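Pyridoxal kinase (Lactobacillus plantarum, PDB 3H74) probably catalyses the ATP-dependent phosphorylation of pyridoxal to pyridoxal 5'-phosphate, as a member of the ribokinase clan. Local coordinates at residues T143-L148 with P164-Q169; G208-T213 with E248-N253. One frame throughout, in Å; residues are numbered along the deposited sequence.

Contact 1 (T143-L148 with P164-Q169)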
loop_
_atom_site.group_PDB
_atom_site.type_symbol
_atom_site.label_atom_id
_atom_site.label_comp_id
_atom_site.label_asym_id
_atom_site.label_seq_id
_atom_site.Cartn_x
_atom_site.Cartn_y
_atom_site.Cartn_z
ATOM N N THR A 143 7.638 -1.439 11.466
ATOM C CA THR A 143 8.863 -0.669 11.247
ATOM C C THR A 143 8.532 0.762 10.815
ATOM O O THR A 143 9.078 1.740 11.342
ATOM C CB THR A 143 9.762 -1.340 10.182
ATOM O OG1 THR A 143 10.119 -2.656 10.619
ATOM C CG2 THR A 143 11.032 -0.546 9.948
ATOM N N GLU A 144 7.625 0.875 9.853
ATOM C CA GLU A 144 7.227 2.162 9.306
ATOM C C GLU A 144 6.488 3.021 10.326
ATOM O O GLU A 144 6.654 4.235 10.352
ATOM C CB GLU A 144 6.399 1.946 8.045
ATOM C CG GLU A 144 7.270 1.418 6.916
ATOM C CD GLU A 144 6.547 0.574 5.882
ATOM O OE1 GLU A 144 5.348 0.253 6.057
ATOM O OE2 GLU A 144 7.224 0.225 4.890
ATOM N N ALA A 145 5.681 2.393 11.175
ATOM C CA ALA A 145 4.975 3.128 12.230
ATOM C C ALA A 145 5.961 3.865 13.138
ATOM O O ALA A 145 5.786 5.051 13.437
ATOM C CB ALA A 145 4.111 2.190 13.037
ATOM N N ALA A 146 6.997 3.149 13.564
ATOM C CA ALA A 146 8.045 3.709 14.416
ATOM C C ALA A 146 8.854 4.785 13.694
ATOM O O ALA A 146 9.136 5.848 14.261
ATOM C CB ALA A 146 8.953 2.609 14.938
ATOM N N LEU A 147 9.235 4.527 12.443
ATOM C CA LEU A 147 9.964 5.529 11.667
ATOM C C LEU A 147 9.166 6.827 11.548
ATOM O O LEU A 147 9.710 7.920 11.716
ATOM C CB LEU A 147 10.332 5.002 10.283
ATOM C CG LEU A 147 11.475 3.993 10.258
ATOM C CD1 LEU A 147 11.419 3.248 8.934
ATOM C CD2 LEU A 147 12.844 4.643 10.465
ATOM N N LEU A 148 7.869 6.712 11.283
ATOM C CA LEU A 148 7.034 7.895 11.075
ATOM C C LEU A 148 6.836 8.716 12.347
ATOM O O LEU A 148 6.797 9.947 12.287
ATOM C CB LEU A 148 5.681 7.523 10.468
ATOM C CG LEU A 148 5.728 7.024 9.023
ATOM C CD1 LEU A 148 4.377 6.434 8.649
ATOM C CD2 LEU A 148 6.113 8.131 8.063
ATOM N N PRO A 164 -2.130 6.527 18.532
ATOM C CA PRO A 164 -2.446 7.954 18.689
ATOM C C PRO A 164 -1.350 8.901 18.173
ATOM O O PRO A 164 -1.669 9.938 17.580
ATOM C CB PRO A 164 -2.630 8.108 20.204
ATOM C CG PRO A 164 -3.034 6.769 20.663
ATOM C CD PRO A 164 -2.231 5.815 19.820
ATOM N N ALA A 165 -0.085 8.544 18.385
ATOM C CA ALA A 165 1.025 9.374 17.910
ATOM C C ALA A 165 1.041 9.458 16.378
ATOM O O ALA A 165 1.191 10.544 15.815
ATOM C CB ALA A 165 2.340 8.851 18.427
ATOM N N LEU A 166 0.852 8.313 15.725
ATOM C CA LEU A 166 0.760 8.241 14.267
ATOM C C LEU A 166 -0.412 9.061 13.741
ATOM O O LEU A 166 -0.265 9.835 12.801
ATOM C CB LEU A 166 0.569 6.790 13.808
ATOM C CG LEU A 166 1.696 5.771 13.600
ATOM C CD1 LEU A 166 1.125 4.380 13.333
ATOM C CD2 LEU A 166 2.596 6.205 12.449
ATOM N N GLN A 167 -1.580 8.894 14.348
ATOM C CA GLN A 167 -2.786 9.474 13.766
ATOM C C GLN A 167 -2.846 10.996 13.880
ATOM O O GLN A 167 -3.476 11.655 13.056
ATOM C CB GLN A 167 -4.035 8.815 14.338
ATOM C CG GLN A 167 -5.290 8.989 13.496
ATOM C CD GLN A 167 -6.250 7.894 13.769
ATOM O OE1 GLN A 167 -5.999 6.742 13.412
ATOM N NE2 GLN A 167 -7.358 8.226 14.424
ATOM N N ALA A 168 -2.169 11.552 14.877
ATOM C CA ALA A 168 -2.147 13.006 15.041
ATOM C C ALA A 168 -1.339 13.703 13.938
ATOM O O ALA A 168 -1.481 14.908 13.737
ATOM C CB ALA A 168 -1.642 13.381 16.419
ATOM N N GLN A 169 -0.512 12.931 13.226
ATOM C CA GLN A 169 0.233 13.387 12.041
ATOM C C GLN A 169 -0.586 13.286 10.771
ATOM O O GLN A 169 -0.053 13.413 9.658
ATOM C CB GLN A 169 1.411 12.479 11.791
ATOM C CG GLN A 169 2.569 12.605 12.713
ATOM C CD GLN A 169 3.746 11.832 12.174
ATOM O OE1 GLN A 169 3.890 11.669 10.956
ATOM N NE2 GLN A 169 4.590 11.339 13.066
#
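Leu-166 supplies the apolar half of this contact with its two methyls, which divide the work. CD1 packs on the methyl of Ala-145 (CD1 to CB 3.7 Å). CD2 lies 3.9 Å from Leu-148 CB and also rests against the backbone, 3.5 Å from Ala-145 O. With chi1 at -84°, CG is anti to the carbonyl carbon, and from there the fork reaches helix 142-149 between Ala-145 and Leu-148, residues one turn apart. Ile-178 of strand 178-183 touches both Ala-145 and Leu-166, extending the apolar patch.

The polar half is a single hydrogen bond from Gln-169 NE2 to Leu-148 O, 2.7 Å long and almost straight at the hydrogen (177°). The acceptor lies in the plane of the donating amide, but NE2 stands well above the plane of the carbonyl, 48° out of it. Arg-129 NE donates to the same oxygen, so two side chains grip a carbonyl in the last turn of the helix.

Parallel neighbours 137-138 and 175-176 of the main sheet are joined through helices 142-149 and 159-167; the contact joins the two helices of the crossover between these strands in the ribokinase-like alpha/beta fold.

Contact 2 (G208-T213 with E248-N253)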
loop_
_atom_site.group_PDB
_atom_site.type_symbol
_atom_site.label_atom_id
_atom_site.label_comp_id
_atom_site.label_asym_id
_atom_site.label_seq_id
_atom_site.Cartn_x
_atom_site.Cartn_y
_atom_site.Cartn_z
ATOM N N GLY A 208 5.869 -19.156 5.850
ATOM C CA GLY A 208 6.614 -18.645 4.711
ATOM C C GLY A 208 6.492 -17.146 4.570
ATOM O O GLY A 208 5.780 -16.490 5.326
ATOM N N HIS A 209 7.201 -16.611 3.586
ATOM C CA HIS A 209 7.076 -15.202 3.233
ATOM C C HIS A 209 6.909 -15.080 1.727
ATOM O O HIS A 209 7.522 -15.830 0.958
ATOM C CB HIS A 209 8.263 -14.388 3.757
ATOM C CG HIS A 209 9.580 -14.846 3.214
ATOM N ND1 HIS A 209 10.201 -15.999 3.648
ATOM C CD2 HIS A 209 10.374 -14.329 2.249
ATOM C CE1 HIS A 209 11.333 -16.160 2.983
ATOM N NE2 HIS A 209 11.462 -15.161 2.127
ATOM N N TYR A 210 6.045 -14.148 1.329
ATOM C CA TYR A 210 5.569 -14.048 -0.045
ATOM C C TYR A 210 5.574 -12.619 -0.522
ATOM O O TYR A 210 5.017 -11.728 0.122
ATOM C CB TYR A 210 4.155 -14.643 -0.183
ATOM C CG TYR A 210 4.131 -16.013 0.403
ATOM C CD1 TYR A 210 4.522 -17.114 -0.353
ATOM C CD2 TYR A 210 3.817 -16.201 1.751
ATOM C CE1 TYR A 210 4.557 -18.378 0.204
ATOM C CE2 TYR A 210 3.860 -17.453 2.326
ATOM C CZ TYR A 210 4.220 -18.533 1.542
ATOM O OH TYR A 210 4.267 -19.781 2.110
ATOM N N ASN A 211 6.165 -12.420 -1.683
ATOM C CA ASN A 211 6.232 -11.102 -2.274
ATOM C C ASN A 211 4.861 -10.615 -2.714
ATOM O O ASN A 211 3.992 -11.415 -3.085
ATOM C CB ASN A 211 7.215 -11.107 -3.441
ATOM C CG ASN A 211 8.622 -11.469 -3.000
ATOM O OD1 ASN A 211 9.048 -11.113 -1.896
ATOM N ND2 ASN A 211 9.350 -12.170 -3.855
ATOM N N GLY A 212 4.653 -9.309 -2.632
ATOM C CA GLY A 212 3.433 -8.719 -3.139
ATOM C C GLY A 212 2.284 -8.650 -2.148
ATOM O O GLY A 212 1.224 -8.123 -2.478
ATOM N N THR A 213 2.474 -9.158 -0.933
ATOM C CA THR A 213 1.361 -9.189 0.025
ATOM C C THR A 213 0.942 -7.774 0.446
ATOM O O THR A 213 -0.247 -7.458 0.492
ATOM C CB THR A 213 1.660 -10.070 1.262
ATOM O OG1 THR A 213 2.911 -9.691 1.835
ATOM C CG2 THR A 213 1.723 -11.542 0.881
ATOM N N GLU A 248 -3.475 -19.728 -1.714
ATOM C CA GLU A 248 -3.431 -20.176 -3.099
ATOM C C GLU A 248 -2.000 -20.265 -3.620
ATOM O O GLU A 248 -1.639 -21.178 -4.368
ATOM C CB GLU A 248 -4.281 -19.292 -4.024
ATOM C CG GLU A 248 -4.330 -19.871 -5.436
ATOM C CD GLU A 248 -5.045 -19.013 -6.452
ATOM O OE1 GLU A 248 -5.436 -17.869 -6.146
ATOM O OE2 GLU A 248 -5.220 -19.519 -7.581
ATOM N N THR A 249 -1.184 -19.305 -3.202
ATOM C CA THR A 249 0.222 -19.267 -3.599
ATOM C C THR A 249 0.925 -20.541 -3.124
ATOM O O THR A 249 1.636 -21.189 -3.890
ATOM C CB THR A 249 0.922 -18.023 -3.018
ATOM O OG1 THR A 249 0.184 -16.848 -3.381
ATOM C CG2 THR A 249 2.359 -17.900 -3.518
ATOM N N ILE A 250 0.698 -20.894 -1.861
ATOM C CA ILE A 250 1.259 -22.128 -1.298
ATOM C C ILE A 250 0.763 -23.350 -2.089
ATOM O O ILE A 250 1.542 -24.238 -2.457
ATOM C CB ILE A 250 0.900 -22.251 0.191
ATOM C CG1 ILE A 250 1.556 -21.114 0.976
ATOM C CG2 ILE A 250 1.334 -23.612 0.759
ATOM C CD1 ILE A 250 1.088 -20.974 2.411
ATOM N N ALA A 251 -0.529 -23.363 -2.400
ATOM C CA ALA A 251 -1.151 -24.499 -3.085
ATOM C C ALA A 251 -0.599 -24.722 -4.486
ATOM O O ALA A 251 -0.679 -25.827 -5.013
ATOM C CB ALA A 251 -2.649 -24.306 -3.149
ATOM N N GLN A 252 -0.044 -23.676 -5.097
ATOM C CA GLN A 252 0.516 -23.774 -6.434
ATOM C C GLN A 252 1.853 -24.507 -6.481
ATOM O O GLN A 252 2.353 -24.798 -7.570
ATOM C CB GLN A 252 0.633 -22.387 -7.070
ATOM C CG GLN A 252 -0.714 -21.848 -7.492
ATOM C CD GLN A 252 -0.658 -20.450 -8.059
ATOM O OE1 GLN A 252 0.411 -19.867 -8.198
ATOM N NE2 GLN A 252 -1.827 -19.903 -8.383
ATOM N N ASN A 253 2.426 -24.810 -5.316
ATOM C CA ASN A 253 3.670 -25.593 -5.236
ATOM C C ASN A 253 4.706 -25.047 -6.215
ATOM O O ASN A 253 5.243 -25.765 -7.066
ATOM C CB ASN A 253 3.400 -27.089 -5.497
ATOM C CG ASN A 253 2.420 -27.696 -4.502
ATOM O OD1 ASN A 253 2.307 -27.248 -3.359
ATOM N ND2 ASN A 253 1.707 -28.729 -4.937
#
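Tyr-210 reaches from its loop to the last turns of helix 231-251, where Thr-249 and Ile-250 receive it. The loop leads into helix 213-226 through the Gly-Thr-Gly-Asp sequence that begins at Gly-212, a signature of the ribokinase family, whose members form an anion hole for the transferred phosphate at this helix start.

In the first shell, the tyrosine and isoleucine side chains cross at about a right angle. Ile-250 CG1 lies 3.2 Å from Tyr-210 OH and 3.8 Å from Tyr-210 CZ, and the isoleucine CD1 is 3.4 Å from that OH, so the packing is tight at the phenol end. Nearer the ring's root, Tyr-210 CD1 meets Thr-249 CG2 at 3.9 Å. Both aliphatic groups approach the ring obliquely. Val-246, a turn earlier on the same helix, also touches the tyrosine.

The next shell fixes these groups. Tyr-210 OH donates to Pro-207 O, tying the phenol end back to its own loop. A phenylalanine here would probably leave that carbonyl without its mate and set the ring end free to shift against Ile-250. At the root of the ring, a type II turn runs from Tyr-210 to Thr-213; Gly-212, with phi at 89°, occupies its third position and N-caps the helix that follows.

On the opposing helix, chi1 of -54° sets Thr-249 CG2 anti to the backbone N and facing the ring, while Thr-249 OG1 is hydrogen-bonded to Ala-245 O and Ala-262 N.

How the contacts relate
The two contacts follow in series along the chain: contact 1 closes at Gln-169 before contact 2 opens at Gly-208. Their centres are 29 Å apart and their nearest atoms about 11 Å apart, so they do not touch, and they share no helix or strand. Contact 1 joins the helices linking strand 137-138 to strand 175-176, an outermost strand of the seven-stranded sheet. The antiparallel strands 178-183, 186-192 and 198-204 come next, and the loop after them enters contact 2. All four segments belong to one ribokinase-clan range. Contact 1 thus lies between two helices beside one edge of the sheet, whereas contact 2 fastens the loop approaching the probable phosphate-binding helix start.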